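Local atomic coordinates of conserved protein with 2 CBS domains (Pyrobaculum aerophilum, PDB entry 2RIH), a protein that binds AMP through a pair of CBS domains, and so probably senses adenine nucleotides in a hyperthermophilic archaeon. Residues R102-V107 / G115-R120. Numbering follows the deposited sequence.
With SO4 (sulfate ion), chain C; SO4 (sulfate ion), chain D; SO4 (sulfate ion), chain F.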
# COMPACT_ATOMS: atom_id res chain seq x y z
N ARG A 102 -4.78 -1.71 -4.68
CA ARG A 102 -4.74 -0.38 -4.10
C ARG A 102 -4.28 0.67 -5.08
O ARG A 102 -4.01 1.81 -4.70
CB ARG A 102 -3.86 -0.40 -2.85
CG ARG A 102 -4.46 -1.20 -1.73
CD ARG A 102 -3.46 -1.37 -0.61
NE ARG A 102 -2.24 -1.97 -1.13
CZ ARG A 102 -1.05 -1.88 -0.56
NH1 ARG A 102 -0.90 -1.25 0.61
NH2 ARG A 102 -0.00 -2.43 -1.15
N HIS A 103 -4.19 0.28 -6.35
CA HIS A 103 -3.83 1.18 -7.44
C HIS A 103 -4.64 0.82 -8.67
O HIS A 103 -5.14 -0.30 -8.77
CB HIS A 103 -2.34 1.02 -7.80
CG HIS A 103 -1.41 1.44 -6.71
ND1 HIS A 103 -1.00 0.57 -5.71
CD2 HIS A 103 -0.79 2.62 -6.46
CE1 HIS A 103 -0.18 1.21 -4.89
NE2 HIS A 103 -0.05 2.45 -5.32
N VAL A 104 -4.77 1.78 -9.58
CA VAL A 104 -5.25 1.52 -10.94
C VAL A 104 -4.41 2.35 -11.90
O VAL A 104 -3.95 3.45 -11.57
CB VAL A 104 -6.76 1.85 -11.17
CG1 VAL A 104 -7.64 0.86 -10.44
CG2 VAL A 104 -7.09 3.29 -10.77
N VAL A 105 -4.21 1.79 -13.08
CA VAL A 105 -3.50 2.47 -14.16
C VAL A 105 -4.51 3.36 -14.88
O VAL A 105 -5.57 2.89 -15.30
CB VAL A 105 -2.86 1.45 -15.12
CG1 VAL A 105 -2.20 2.15 -16.30
CG2 VAL A 105 -1.85 0.60 -14.37
N VAL A 106 -4.21 4.66 -14.98
CA VAL A 106 -5.07 5.59 -15.70
C VAL A 106 -4.58 5.72 -17.13
O VAL A 106 -3.41 6.02 -17.37
CB VAL A 106 -5.10 6.99 -15.04
CG1 VAL A 106 -6.09 7.90 -15.76
CG2 VAL A 106 -5.48 6.89 -13.56
N VAL A 107 -5.47 5.49 -18.09
CA VAL A 107 -5.15 5.59 -19.50
C VAL A 107 -6.14 6.53 -20.19
O VAL A 107 -7.19 6.85 -19.63
CB VAL A 107 -5.14 4.21 -20.20
CG1 VAL A 107 -4.04 3.31 -19.60
CG2 VAL A 107 -6.51 3.53 -20.11
N GLY A 115 -1.40 8.07 -16.05
CA GLY A 115 -0.90 8.07 -14.70
C GLY A 115 -1.30 6.82 -13.97
O GLY A 115 -1.81 5.85 -14.57
N VAL A 116 -1.03 6.85 -12.67
CA VAL A 116 -1.41 5.81 -11.75
C VAL A 116 -2.11 6.48 -10.56
O VAL A 116 -1.59 7.42 -9.96
CB VAL A 116 -0.18 5.01 -11.26
CG1 VAL A 116 -0.57 4.03 -10.12
CG2 VAL A 116 0.47 4.27 -12.43
N LEU A 117 -3.30 5.99 -10.26
CA LEU A 117 -4.10 6.49 -9.16
C LEU A 117 -3.97 5.51 -7.99
O LEU A 117 -4.07 4.29 -8.17
CB LEU A 117 -5.55 6.61 -9.61
CG LEU A 117 -6.54 7.35 -8.73
CD1 LEU A 117 -6.28 8.86 -8.77
CD2 LEU A 117 -7.98 7.04 -9.17
N SER A 118 -3.74 6.05 -6.80
CA SER A 118 -3.62 5.27 -5.60
C SER A 118 -4.87 5.40 -4.73
O SER A 118 -5.64 6.34 -4.86
CB SER A 118 -2.42 5.77 -4.79
OG SER A 118 -2.40 5.18 -3.52
N ILE A 119 -5.04 4.44 -3.82
CA ILE A 119 -6.06 4.50 -2.79
C ILE A 119 -5.85 5.74 -1.88
O ILE A 119 -6.81 6.32 -1.36
CB ILE A 119 -6.08 3.18 -1.99
CG1 ILE A 119 -7.37 3.06 -1.18
CG2 ILE A 119 -4.84 3.05 -1.08
CD1 ILE A 119 -7.64 1.64 -0.73
N ARG A 120 -4.60 6.17 -1.72
CA ARG A 120 -4.28 7.44 -1.02
C ARG A 120 -4.95 8.65 -1.64
O ARG A 120 -5.36 9.57 -0.93
CB ARG A 120 -2.79 7.73 -1.10
CG ARG A 120 -1.94 7.18 -0.02
CD ARG A 120 -0.49 7.35 -0.44
NE ARG A 120 0.35 7.63 0.70
CZ ARG A 120 1.32 6.86 1.18
NH1 ARG A 120 1.68 5.72 0.61
NH2 ARG A 120 1.95 7.29 2.24
S SO4 C . -1.21 -3.02 -4.80
O1 SO4 C . -2.22 -3.49 -3.86
O2 SO4 C . -1.86 -2.12 -5.76
O3 SO4 C . -0.17 -2.26 -4.12
O4 SO4 C . -0.65 -4.17 -5.46
S SO4 D . 1.21 5.15 -3.09
O1 SO4 D . 0.04 4.59 -2.43
O2 SO4 D . 0.88 6.46 -3.63
O3 SO4 D . 2.28 5.31 -2.14
O4 SO4 D . 1.64 4.27 -4.16
S SO4 F . -3.36 -3.34 3.30
O1 SO4 F . -2.56 -3.48 4.51
O2 SO4 F . -4.77 -3.46 3.63
O3 SO4 F . -3.14 -2.04 2.72
O4 SO4 F . -2.99 -4.38 2.36
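His103 and Ser118, facing each other in a non-hydrogen-bonded pair, share one sulfate, while the same imidazole reaches a second. His103 NE2 donates almost straight to O4 of the shared ion (2.7 Å, 174°), Ser118 OG reaches its O1, also at 2.7 Å, and His103 ND1 meets O2 of the other at 2.8 Å. Two ring N-H donors would make the histidine probably cationic, suiting a place between anions. With OG anti to its backbone N (chi1 170°), Ser118's small hydroxyl also caps the following helix, accepting from Arg120 N at 3.0 Å. Arg102, long and cationic, grips the second sulfate through its backbone N, NE and NH2 and pairs with Glu56 of the second subunit; an alanine here would probably leave that glutamate without its mate and the sulfate more loosely held. Val104 and Leu117 exchange both backbone bonds; their apolar branches lie side by side (Val104 CG2 to Leu117 CB 3.8 Å), suited to packing under helix 89-99. Val116, leaving the same sheet face as His103, packs on strand 38-43 of the other CBS motif. Arg102, His103, Ser118 and Arg120 all bind AMP in this protein, so the sulfates, probably from crystallisation liquor, likely mark nucleotide sites of a Bateman domain.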